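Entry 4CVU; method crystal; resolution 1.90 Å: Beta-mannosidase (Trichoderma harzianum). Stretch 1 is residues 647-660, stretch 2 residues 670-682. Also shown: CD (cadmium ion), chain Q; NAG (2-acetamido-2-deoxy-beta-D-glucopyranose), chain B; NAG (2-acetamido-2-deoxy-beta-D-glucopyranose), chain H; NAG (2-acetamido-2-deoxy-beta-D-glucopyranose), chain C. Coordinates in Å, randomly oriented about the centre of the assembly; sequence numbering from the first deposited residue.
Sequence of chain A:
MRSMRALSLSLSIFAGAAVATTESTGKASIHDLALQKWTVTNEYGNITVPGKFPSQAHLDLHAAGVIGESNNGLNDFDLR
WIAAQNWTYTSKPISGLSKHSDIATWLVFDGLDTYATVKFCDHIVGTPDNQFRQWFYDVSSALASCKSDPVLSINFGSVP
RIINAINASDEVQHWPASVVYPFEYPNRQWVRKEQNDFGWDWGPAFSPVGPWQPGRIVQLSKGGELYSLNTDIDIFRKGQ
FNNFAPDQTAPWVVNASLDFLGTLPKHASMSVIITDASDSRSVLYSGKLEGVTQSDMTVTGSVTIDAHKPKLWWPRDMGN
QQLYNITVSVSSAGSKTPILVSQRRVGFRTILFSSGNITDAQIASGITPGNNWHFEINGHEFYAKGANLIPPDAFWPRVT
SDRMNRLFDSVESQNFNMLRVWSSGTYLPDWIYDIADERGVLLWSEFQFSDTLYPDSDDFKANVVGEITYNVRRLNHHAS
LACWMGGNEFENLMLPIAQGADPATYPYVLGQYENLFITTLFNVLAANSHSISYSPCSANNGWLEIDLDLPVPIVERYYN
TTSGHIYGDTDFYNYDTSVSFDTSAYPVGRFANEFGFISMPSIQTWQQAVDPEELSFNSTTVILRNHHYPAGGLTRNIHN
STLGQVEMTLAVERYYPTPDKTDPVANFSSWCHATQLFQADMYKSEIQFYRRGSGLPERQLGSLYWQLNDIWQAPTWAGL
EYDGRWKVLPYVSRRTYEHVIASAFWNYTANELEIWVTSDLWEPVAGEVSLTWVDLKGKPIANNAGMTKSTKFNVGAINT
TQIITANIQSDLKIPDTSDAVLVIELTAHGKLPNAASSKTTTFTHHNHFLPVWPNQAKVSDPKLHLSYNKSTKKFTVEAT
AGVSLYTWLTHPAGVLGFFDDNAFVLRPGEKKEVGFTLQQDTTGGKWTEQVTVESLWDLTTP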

ATOM      1  N   GLU A 647     -22.286  12.184   7.475  1.00 37.34           N
ATOM      2  CA  GLU A 647     -23.208  11.425   8.350  1.00 36.51           C
ATOM      3  C   GLU A 647     -22.447  10.750   9.481  1.00 35.40           C
ATOM      4  O   GLU A 647     -22.810  10.820  10.651  1.00 34.18           O
ATOM      5  CB  GLU A 647     -24.025  10.412   7.562  1.00 38.19           C
ATOM      6  CG  GLU A 647     -25.157  11.027   6.719  1.00 39.01           C
ATOM      7  CD  GLU A 647     -25.801  10.018   5.759  1.00 39.68           C
ATOM      8  OE1 GLU A 647     -25.402   8.829   5.748  1.00 38.79           O
ATOM      9  OE2 GLU A 647     -26.741  10.405   5.020  1.00 40.99           O
ATOM     10  N   MET A 648     -21.328  10.093   9.169  1.00 33.26           N
ATOM     11  CA  MET A 648     -20.619   9.436  10.218  1.00 31.90           C
ATOM     12  C   MET A 648     -20.047  10.435  11.202  1.00 32.73           C
ATOM     13  O   MET A 648     -20.038  10.189  12.422  1.00 33.87           O
ATOM     14  CB  MET A 648     -19.486   8.558   9.591  1.00 30.54           C
ATOM     15  CG  MET A 648     -20.008   7.400   8.796  1.00 29.29           C
ATOM     16  SD  MET A 648     -18.557   6.356   8.311  1.00 28.44           S
ATOM     17  CE  MET A 648     -18.037   7.488   7.075  1.00 28.29           C
ATOM     18  N   THR A 649     -19.569  11.573  10.708  1.00 35.01           N
ATOM     19  CA  THR A 649     -18.900  12.575  11.542  1.00 35.99           C
ATOM     20  C   THR A 649     -19.894  13.178  12.514  1.00 37.07           C
ATOM     21  O   THR A 649     -19.577  13.351  13.694  1.00 36.34           O
ATOM     22  CB  THR A 649     -18.255  13.711  10.702  1.00 37.58           C
ATOM     23  OG1 THR A 649     -17.370  13.158   9.734  1.00 37.13           O
ATOM     24  CG2 THR A 649     -17.430  14.683  11.562  1.00 38.74           C
ATOM     25  N   LEU A 650     -21.080  13.487  12.032  1.00 36.53           N
ATOM     26  CA  LEU A 650     -22.098  14.071  12.888  1.00 38.89           C
ATOM     27  C   LEU A 650     -22.605  13.101  13.989  1.00 40.88           C
ATOM     28  O   LEU A 650     -22.880  13.512  15.137  1.00 39.49           O
ATOM     29  CB  LEU A 650     -23.265  14.567  12.063  1.00 40.24           C
ATOM     30  CG  LEU A 650     -23.099  15.796  11.154  1.00 42.21           C
ATOM     31  CD1 LEU A 650     -24.408  16.112  10.447  1.00 43.05           C
ATOM     32  CD2 LEU A 650     -22.606  17.024  11.925  1.00 44.67           C
ATOM     33  N   ALA A 651     -22.748  11.827  13.608  1.00 40.32           N
ATOM     34  CA  ALA A 651     -23.136  10.779  14.517  1.00 39.96           C
ATOM     35  C   ALA A 651     -22.202  10.720  15.727  1.00 39.68           C
ATOM     36  O   ALA A 651     -22.662  10.741  16.862  1.00 39.06           O
ATOM     37  CB  ALA A 651     -23.176   9.437  13.794  1.00 39.82           C
ATOM     38  N   VAL A 652     -20.899  10.612  15.460  1.00 38.51           N
ATOM     39  CA  VAL A 652     -19.908  10.600  16.493  1.00 39.47           C
ATOM     40  C   VAL A 652     -19.944  11.881  17.334  1.00 40.21           C
ATOM     41  O   VAL A 652     -19.944  11.805  18.538  1.00 39.54           O
ATOM     42  CB  VAL A 652     -18.475  10.442  15.926  1.00 38.37           C
ATOM     43  CG1 VAL A 652     -17.472  10.629  17.033  1.00 39.58           C
ATOM     44  CG2 VAL A 652     -18.285   9.083  15.289  1.00 37.84           C
ATOM     45  N   GLU A 653     -19.983  13.043  16.677  1.00 40.02           N
ATOM     46  CA  GLU A 653     -19.869  14.307  17.376  1.00 42.13           C
ATOM     47  C   GLU A 653     -21.037  14.478  18.314  1.00 41.49           C
ATOM     48  O   GLU A 653     -20.884  15.021  19.379  1.00 42.42           O
ATOM     49  CB  GLU A 653     -19.795  15.502  16.424  1.00 43.28           C
ATOM     50  CG  GLU A 653     -18.466  15.635  15.691  1.00 43.64           C
ATOM     51  CD  GLU A 653     -18.499  16.668  14.582  1.00 45.17           C
ATOM     52  OE1 GLU A 653     -19.585  17.191  14.220  1.00 43.67           O
ATOM     53  OE2 GLU A 653     -17.411  16.976  14.093  1.00 45.39           O
ATOM     54  N   ARG A 654     -22.187  13.957  17.927  1.00 42.67           N
ATOM     55  CA  ARG A 654     -23.409  14.148  18.726  1.00 44.87           C
ATOM     56  C   ARG A 654     -23.451  13.263  19.963  1.00 44.98           C
ATOM     57  O   ARG A 654     -24.027  13.671  20.971  1.00 46.06           O
ATOM     58  CB  ARG A 654     -24.642  13.898  17.891  1.00 45.82           C
ATOM     59  CG  ARG A 654     -25.947  14.140  18.644  1.00 49.35           C
ATOM     60  CD  ARG A 654     -27.157  13.889  17.748  1.00 51.78           C
ATOM     61  NE  ARG A 654     -27.430  14.994  16.828  1.00 53.24           N
ATOM     62  CZ  ARG A 654     -28.197  16.060  17.108  1.00 54.42           C
ATOM     63  NH1 ARG A 654     -28.775  16.210  18.288  1.00 54.16           N
ATOM     64  NH2 ARG A 654     -28.369  16.996  16.189  1.00 55.67           N
ATOM     65  N   TYR A 655     -22.801  12.093  19.901  1.00 42.42           N
ATOM     66  CA  TYR A 655     -22.988  11.060  20.917  1.00 41.59           C
ATOM     67  C   TYR A 655     -21.740  10.522  21.606  1.00 41.48           C
ATOM     68  O   TYR A 655     -21.830  10.109  22.774  1.00 40.02           O
ATOM     69  CB  TYR A 655     -23.761   9.871  20.316  1.00 41.63           C
ATOM     70  CG  TYR A 655     -25.173  10.216  19.923  1.00 43.20           C
ATOM     71  CD1 TYR A 655     -26.157  10.454  20.887  1.00 43.51           C
ATOM     72  CD2 TYR A 655     -25.531  10.298  18.600  1.00 41.71           C
ATOM     73  CE1 TYR A 655     -27.463  10.755  20.515  1.00 44.34           C
ATOM     74  CE2 TYR A 655     -26.816  10.610  18.228  1.00 44.82           C
ATOM     75  CZ  TYR A 655     -27.775  10.846  19.179  1.00 45.10           C
ATOM     76  OH  TYR A 655     -29.047  11.143  18.777  1.00 47.49           O
ATOM     77  N   TYR A 656     -20.600  10.535  20.912  1.00 40.64           N
ATOM     78  CA  TYR A 656     -19.388   9.852  21.390  1.00 39.87           C
ATOM     79  C   TYR A 656     -18.159  10.748  21.524  1.00 40.38           C
ATOM     80  O   TYR A 656     -18.021  11.730  20.816  1.00 40.92           O
ATOM     81  CB  TYR A 656     -19.068   8.674  20.479  1.00 39.01           C
ATOM     82  CG  TYR A 656     -20.150   7.647  20.527  1.00 38.19           C
ATOM     83  CD1 TYR A 656     -20.134   6.648  21.482  1.00 38.34           C
ATOM     84  CD2 TYR A 656     -21.245   7.740  19.681  1.00 39.30           C
ATOM     85  CE1 TYR A 656     -21.172   5.712  21.575  1.00 37.29           C
ATOM     86  CE2 TYR A 656     -22.287   6.837  19.753  1.00 37.72           C
ATOM     87  CZ  TYR A 656     -22.257   5.836  20.705  1.00 38.36           C
ATOM     88  OH  TYR A 656     -23.313   4.973  20.742  1.00 36.89           O
ATOM     89  N   PRO A 657     -17.227  10.387  22.411  1.00 40.62           N
ATOM     90  CA  PRO A 657     -16.085  11.289  22.520  1.00 42.17           C
ATOM     91  C   PRO A 657     -15.445  11.417  21.143  1.00 40.67           C
ATOM     92  O   PRO A 657     -15.475  10.467  20.393  1.00 41.01           O
ATOM     93  CB  PRO A 657     -15.174  10.585  23.531  1.00 42.43           C
ATOM     94  CG  PRO A 657     -16.085   9.654  24.285  1.00 41.00           C
ATOM     95  CD  PRO A 657     -17.091   9.213  23.282  1.00 40.91           C
ATOM     96  N   THR A 658     -14.897  12.592  20.832  1.00 39.59           N
ATOM     97  CA  THR A 658     -14.351  12.893  19.510  1.00 39.29           C
ATOM     98  C   THR A 658     -12.848  12.826  19.577  1.00 38.15           C
ATOM     99  O   THR A 658     -12.217  13.698  20.183  1.00 37.17           O
ATOM    100  CB  THR A 658     -14.720  14.317  19.066  1.00 40.08           C
ATOM    101  OG1 THR A 658     -14.338  15.200  20.103  1.00 41.53           O
ATOM    102  CG2 THR A 658     -16.239  14.440  18.823  1.00 41.35           C
ATOM    103  N   PRO A 659     -12.247  11.808  18.962  1.00 37.71           N
ATOM    104  CA  PRO A 659     -10.808  11.696  19.207  1.00 38.34           C
ATOM    105  C   PRO A 659      -9.993  12.914  18.747  1.00 40.00           C
ATOM    106  O   PRO A 659     -10.396  13.615  17.822  1.00 39.85           O
ATOM    107  CB  PRO A 659     -10.407  10.454  18.421  1.00 38.08           C
ATOM    108  CG  PRO A 659     -11.649   9.662  18.335  1.00 38.10           C
ATOM    109  CD  PRO A 659     -12.779  10.646  18.253  1.00 38.29           C
ATOM    110  N   ASP A 660      -8.838  13.123  19.371  1.00 40.12           N
ATOM    111  CA  ASP A 660      -7.893  14.153  18.969  1.00 41.75           C
ATOM    112  C   ASP A 660      -6.466  13.664  19.237  1.00 41.65           C
ATOM    113  O   ASP A 660      -5.734  14.261  19.996  1.00 42.13           O
ATOM    114  CB  ASP A 660      -8.177  15.425  19.761  1.00 42.21           C
ATOM    115  CG  ASP A 660      -7.466  16.635  19.212  1.00 43.68           C
ATOM    116  OD1 ASP A 660      -7.420  16.826  17.998  1.00 42.67           O
ATOM    117  OD2 ASP A 660      -6.974  17.419  20.024  1.00 47.52           O
TER
HETATM  118 CD    CD Q1012      -6.320  19.131  18.242  1.00 72.30          CD
HETATM  119  C1  NAG B   1     -14.692  15.277   6.777  1.00 35.85           C
HETATM  120  C2  NAG B   1     -14.902  15.788   8.188  1.00 37.49           C
HETATM  121  C3  NAG B   1     -16.256  16.475   8.377  1.00 38.91           C
HETATM  122  C4  NAG B   1     -16.594  17.479   7.270  1.00 40.03           C
HETATM  123  C5  NAG B   1     -16.360  16.790   5.963  1.00 38.56           C
HETATM  124  C6  NAG B   1     -16.638  17.701   4.765  1.00 42.41           C
HETATM  125  C7  NAG B   1     -13.792  14.514   9.953  1.00 39.94           C
HETATM  126  C8  NAG B   1     -13.880  13.405  10.967  1.00 39.38           C
HETATM  127  N2  NAG B   1     -14.833  14.706   9.162  1.00 38.24           N
HETATM  128  O3  NAG B   1     -16.283  17.129   9.623  1.00 37.61           O
HETATM  129  O4  NAG B   1     -17.947  17.873   7.305  1.00 41.06           O
HETATM  130  O5  NAG B   1     -15.030  16.316   5.876  1.00 37.41           O
HETATM  131  O6  NAG B   1     -15.803  18.843   4.814  1.00 45.50           O
HETATM  132  O7  NAG B   1     -12.774  15.217   9.917  1.00 41.78           O
HETATM  133  C1  NAG H1003      -7.913  14.077  14.543  1.00 39.55           C
HETATM  134  C2  NAG H1003      -7.198  15.448  14.486  1.00 44.83           C
HETATM  135  C3  NAG H1003      -8.154  16.636  14.533  1.00 44.85           C
HETATM  136  C4  NAG H1003      -9.255  16.439  13.511  1.00 43.45           C
HETATM  137  C5  NAG H1003      -9.952  15.100  13.769  1.00 42.29           C
HETATM  138  C6  NAG H1003     -11.071  14.832  12.750  1.00 42.94           C
HETATM  139  C7  NAG H1003      -4.930  15.733  15.288  1.00 47.00           C
HETATM  140  C8  NAG H1003      -3.991  15.961  16.446  1.00 44.59           C
HETATM  141  N2  NAG H1003      -6.228  15.626  15.538  1.00 44.78           N
HETATM  142  O3  NAG H1003      -7.424  17.803  14.216  1.00 47.14           O
HETATM  143  O4  NAG H1003     -10.189  17.494  13.627  1.00 48.43           O
HETATM  144  O5  NAG H1003      -9.015  14.060  13.679  1.00 40.44           O
HETATM  145  O6  NAG H1003     -10.568  14.861  11.430  1.00 43.34           O
HETATM  146  O7  NAG H1003      -4.491  15.667  14.155  1.00 48.42           O
HETATM  147  C1  NAG C   2     -18.219  19.029   8.096  1.00 46.04           C
HETATM  148  C2  NAG C   2     -19.508  19.649   7.562  1.00 47.48           C
HETATM  149  C3  NAG C   2     -19.994  20.794   8.413  1.00 50.34           C
HETATM  150  C4  NAG C   2     -20.070  20.368   9.864  1.00 50.64           C
HETATM  151  C5  NAG C   2     -18.725  19.813  10.293  1.00 49.43           C
HETATM  152  C6  NAG C   2     -18.790  19.304  11.732  1.00 48.24           C
HETATM  153  C7  NAG C   2     -20.033  19.772   5.168  1.00 52.91           C
HETATM  154  C8  NAG C   2     -19.617  20.324   3.837  1.00 51.88           C
HETATM  155  N2  NAG C   2     -19.273  20.118   6.217  1.00 50.24           N
HETATM  156  O3  NAG C   2     -21.282  21.126   7.982  1.00 51.98           O
HETATM  157  O4  NAG C   2     -20.424  21.473  10.668  1.00 51.76           O
HETATM  158  O5  NAG C   2     -18.353  18.722   9.467  1.00 50.34           O
HETATM  159  O6  NAG C   2     -17.593  18.619  12.007  1.00 46.55           O
HETATM  160  O7  NAG C   2     -21.040  19.064   5.241  1.00 50.49           O
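Stretch 2 670-682: SWCHATQLFQADM

Stretch 2, residues 670-682, is helical throughout and belongs to a longer helix that extends beyond it at both ends. It crosses the helix of stretch 1, residues 647-655, at a signed angle of 79°, with the axes 8.9 Å apart at closest approach. Near the crossing the backbones come together at Val 652 and Thr 675, whose CA atoms lie 6.0 Å apart. Tyr 656 then leaves helical phi/psi, and the extended segment that follows brings Pro 659 to Trp 671, CA to CA 6.1 Å. Together the stretches bury 762 Å².

At the crossing the side chains are short. Val 652, chi1 t, has both methyls against Ala 674, with CG1 and CG2 each 3.8 Å from Ala 674 CB; CG2 also lies 3.6 Å from Thr 675 N, and CG1 lies 3.9 Å from Trp 671 CZ3. Ala 674 points its CB toward stretch 1, and Val 652 CG2 also lies 3.7 Å from Ala 674 C. Thr 675 takes chi1 p, which places OG1 2.8 Å from Cys 672 O in a hydrogen bond within its own helix and leaves CG2 to meet Met 648 CB at 3.9 Å.

Phe 678, chi1 t and chi2 85°, presents one ring face to Ala 651, whose CB stands 3.5 Å from the ring centroid, only 8° off the normal. At its edge, Phe 678 CE1 meets Tyr 655 CD2 at 3.6 Å; these two ring planes are 27° apart but slid past each other, with centroids 5.8 Å apart, so they barely overlap.

Tyr 656, chi1 m and chi2 -87°, lies along the second helix. Leu 677 CB sits over one face of its ring, 4.3 Å from the centroid, and Tyr 656 CE2 packs 3.6 Å from Phe 678 CB. This course carries the phenol to Asp 681, chi1 m, one helical turn beyond Leu 677, where Tyr 656 OH donates a short hydrogen bond of 2.5 Å to Asp 681 OD2. The carboxylate oxygen lies near the ring plane, as suits a phenolic donor.

At the other end, Trp 671 starts sideways from its CA, but chi1 of -91°, between the usual wells, and chi2 of 87° bring the indole over stretch 1. Trp 671 NE1 donates a 3.0 Å hydrogen bond to Pro 659 O, with a bent N-H...O angle of 140°. Pro 659, with C-gamma exo pucker, lays CD over the five-membered ring of Trp 671, 3.7 Å from that ring's centroid, and its CG reaches to 3.8 Å from Ser 670 CB. The opposite indole face receives the acetamido methyl of the chain B NAG, C8 to Trp 671 CZ3 3.7 Å. That sugar is held by Thr 649, chi1 m, whose OG1 accepts from NAG N2 at 3.0 Å. Asp 660 points away from the second helix and binds cadmium through OD1 and OD2, each 2.6 Å from the CD ion.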

ATOM      1  N   SER A 670      -8.776   5.658  15.670  1.00 34.58           N
ATOM      2  CA  SER A 670      -9.697   5.966  16.771  1.00 35.76           C
ATOM      3  C   SER A 670     -10.993   6.569  16.273  1.00 35.83           C
ATOM      4  O   SER A 670     -12.060   6.316  16.868  1.00 36.86           O
ATOM      5  CB  SER A 670      -9.083   6.965  17.741  1.00 35.90           C
ATOM      6  OG  SER A 670      -8.354   6.349  18.743  1.00 37.17           O
ATOM      7  N   TRP A 671     -10.916   7.416  15.252  1.00 36.08           N
ATOM      8  CA  TRP A 671     -12.146   7.922  14.599  1.00 35.87           C
ATOM      9  C   TRP A 671     -12.891   6.754  13.929  1.00 34.75           C
ATOM     10  O   TRP A 671     -14.087   6.683  13.965  1.00 33.69           O
ATOM     11  CB  TRP A 671     -11.839   9.070  13.574  1.00 37.01           C
ATOM     12  CG  TRP A 671     -11.896  10.409  14.187  1.00 37.07           C
ATOM     13  CD1 TRP A 671     -10.896  11.085  14.834  1.00 38.61           C
ATOM     14  CD2 TRP A 671     -13.065  11.223  14.304  1.00 37.11           C
ATOM     15  NE1 TRP A 671     -11.378  12.278  15.310  1.00 38.15           N
ATOM     16  CE2 TRP A 671     -12.709  12.370  15.024  1.00 38.40           C
ATOM     17  CE3 TRP A 671     -14.387  11.072  13.884  1.00 38.75           C
ATOM     18  CZ2 TRP A 671     -13.615  13.385  15.310  1.00 39.12           C
ATOM     19  CZ3 TRP A 671     -15.298  12.075  14.163  1.00 38.19           C
ATOM     20  CH2 TRP A 671     -14.906  13.222  14.859  1.00 39.45           C
ATOM     21  N   CYS A 672     -12.190   5.843  13.273  1.00 33.38           N
ATOM     22  CA  CYS A 672     -12.876   4.686  12.706  1.00 32.18           C
ATOM     23  C   CYS A 672     -13.705   3.884  13.745  1.00 32.70           C
ATOM     24  O   CYS A 672     -14.770   3.380  13.429  1.00 33.76           O
ATOM     25  CB  CYS A 672     -11.877   3.743  11.990  1.00 32.23           C
ATOM     26  SG  CYS A 672     -11.263   4.439  10.434  1.00 33.74           S
ATOM     27  N   HIS A 673     -13.182   3.750  14.960  1.00 32.33           N
ATOM     28  CA  HIS A 673     -13.786   2.954  16.019  1.00 31.64           C
ATOM     29  C   HIS A 673     -15.003   3.671  16.606  1.00 32.48           C
ATOM     30  O   HIS A 673     -16.012   3.028  16.866  1.00 32.28           O
ATOM     31  CB  HIS A 673     -12.738   2.692  17.083  1.00 31.55           C
ATOM     32  CG  HIS A 673     -13.204   1.843  18.211  1.00 30.96           C
ATOM     33  ND1 HIS A 673     -13.651   0.565  18.035  1.00 31.33           N
ATOM     34  CD2 HIS A 673     -13.276   2.082  19.538  1.00 31.52           C
ATOM     35  CE1 HIS A 673     -13.997   0.047  19.198  1.00 31.07           C
ATOM     36  NE2 HIS A 673     -13.764   0.943  20.127  1.00 31.77           N
ATOM     37  N   ALA A 674     -14.941   4.993  16.754  1.00 32.87           N
ATOM     38  CA  ALA A 674     -16.145   5.750  17.225  1.00 34.04           C
ATOM     39  C   ALA A 674     -17.352   5.623  16.310  1.00 33.74           C
ATOM     40  O   ALA A 674     -18.504   5.579  16.805  1.00 35.86           O
ATOM     41  CB  ALA A 674     -15.802   7.221  17.464  1.00 34.18           C
ATOM     42  N   THR A 675     -17.128   5.656  14.984  1.00 34.36           N
ATOM     43  CA  THR A 675     -18.210   5.440  14.011  1.00 32.70           C
ATOM     44  C   THR A 675     -18.827   4.080  14.226  1.00 32.58           C
ATOM     45  O   THR A 675     -20.050   3.929  14.119  1.00 33.04           O
ATOM     46  CB  THR A 675     -17.814   5.648  12.525  1.00 33.24           C
ATOM     47  OG1 THR A 675     -16.918   4.592  12.079  1.00 32.54           O
ATOM     48  CG2 THR A 675     -17.163   6.987  12.310  1.00 32.67           C
ATOM     49  N   GLN A 676     -17.999   3.074  14.561  1.00 31.20           N
ATOM     50  CA  GLN A 676     -18.500   1.738  14.830  1.00 31.43           C
ATOM     51  C   GLN A 676     -19.316   1.648  16.111  1.00 30.88           C
ATOM     52  O   GLN A 676     -20.187   0.853  16.186  1.00 31.31           O
ATOM     53  CB  GLN A 676     -17.336   0.733  14.943  1.00 31.12           C
ATOM     54  CG  GLN A 676     -16.714   0.493  13.608  1.00 29.90           C
ATOM     55  CD  GLN A 676     -15.740  -0.650  13.634  1.00 30.28           C
ATOM     56  OE1 GLN A 676     -15.727  -1.463  14.554  1.00 30.81           O
ATOM     57  NE2 GLN A 676     -14.983  -0.763  12.582  1.00 30.30           N
ATOM     58  N   LEU A 677     -18.983   2.451  17.114  1.00 31.53           N
ATOM     59  CA  LEU A 677     -19.691   2.424  18.369  1.00 32.35           C
ATOM     60  C   LEU A 677     -21.092   2.948  18.154  1.00 33.47           C
ATOM     61  O   LEU A 677     -22.054   2.448  18.776  1.00 32.43           O
ATOM     62  CB  LEU A 677     -18.995   3.281  19.422  1.00 33.10           C
ATOM     63  CG  LEU A 677     -17.620   2.821  19.942  1.00 33.44           C
ATOM     64  CD1 LEU A 677     -17.140   3.823  20.964  1.00 34.03           C
ATOM     65  CD2 LEU A 677     -17.670   1.417  20.551  1.00 34.01           C
ATOM     66  N   PHE A 678     -21.189   3.984  17.322  1.00 33.12           N
ATOM     67  CA  PHE A 678     -22.505   4.616  17.071  1.00 34.03           C
ATOM     68  C   PHE A 678     -23.392   3.609  16.314  1.00 33.14           C
ATOM     69  O   PHE A 678     -24.496   3.355  16.722  1.00 31.30           O
ATOM     70  CB  PHE A 678     -22.375   5.907  16.264  1.00 34.37           C
ATOM     71  CG  PHE A 678     -23.687   6.404  15.784  1.00 34.24           C
ATOM     72  CD1 PHE A 678     -24.479   7.183  16.600  1.00 35.90           C
ATOM     73  CD2 PHE A 678     -24.158   6.036  14.556  1.00 35.13           C
ATOM     74  CE1 PHE A 678     -25.730   7.599  16.189  1.00 35.08           C
ATOM     75  CE2 PHE A 678     -25.407   6.422  14.141  1.00 35.77           C
ATOM     76  CZ  PHE A 678     -26.195   7.221  14.956  1.00 36.00           C
ATOM     77  N   GLN A 679     -22.840   2.960  15.276  1.00 31.84           N
ATOM     78  CA  GLN A 679     -23.575   1.951  14.498  1.00 32.06           C
ATOM     79  C   GLN A 679     -24.031   0.805  15.377  1.00 32.14           C
ATOM     80  O   GLN A 679     -25.148   0.349  15.215  1.00 34.23           O
ATOM     81  CB  GLN A 679     -22.699   1.375  13.361  1.00 30.39           C
ATOM     82  CG  GLN A 679     -23.368   0.395  12.391  1.00 30.06           C
ATOM     83  CD  GLN A 679     -22.293  -0.419  11.632  1.00 30.39           C
ATOM     84  OE1 GLN A 679     -21.252  -0.634  12.185  1.00 29.99           O
ATOM     85  NE2 GLN A 679     -22.584  -0.913  10.453  1.00 31.35           N
ATOM     86  N   ALA A 680     -23.143   0.258  16.225  1.00 32.89           N
ATOM     87  CA  ALA A 680     -23.519  -0.860  17.108  1.00 32.57           C
ATOM     88  C   ALA A 680     -24.704  -0.481  18.010  1.00 33.67           C
ATOM     89  O   ALA A 680     -25.664  -1.230  18.148  1.00 33.00           O
ATOM     90  CB  ALA A 680     -22.377  -1.234  17.957  1.00 33.68           C
ATOM     91  N   ASP A 681     -24.570   0.662  18.637  1.00 34.29           N
ATOM     92  CA  ASP A 681     -25.547   1.099  19.630  1.00 36.61           C
ATOM     93  C   ASP A 681     -26.890   1.376  18.953  1.00 36.63           C
ATOM     94  O   ASP A 681     -27.945   1.109  19.531  1.00 37.98           O
ATOM     95  CB  ASP A 681     -25.010   2.322  20.391  1.00 36.45           C
ATOM     96  CG  ASP A 681     -24.094   1.943  21.579  1.00 37.67           C
ATOM     97  OD1 ASP A 681     -24.115   0.773  22.003  1.00 38.65           O
ATOM     98  OD2 ASP A 681     -23.338   2.823  22.095  1.00 37.41           O
ATOM     99  N   MET A 682     -26.857   1.997  17.776  1.00 37.33           N
ATOM    100  CA  MET A 682     -28.100   2.205  17.008  1.00 39.48           C
ATOM    101  C   MET A 682     -28.767   0.885  16.586  1.00 37.84           C
ATOM    102  O   MET A 682     -29.967   0.759  16.717  1.00 38.38           O
ATOM    103  CB  MET A 682     -27.902   3.140  15.816  1.00 41.65           C
ATOM    104  CG  MET A 682     -29.231   3.692  15.278  1.00 45.98           C
ATOM    105  SD  MET A 682     -29.071   4.595  13.720  1.00 46.93           S
ATOM    106  CE  MET A 682     -28.502   3.254  12.700  1.00 50.36           C
TER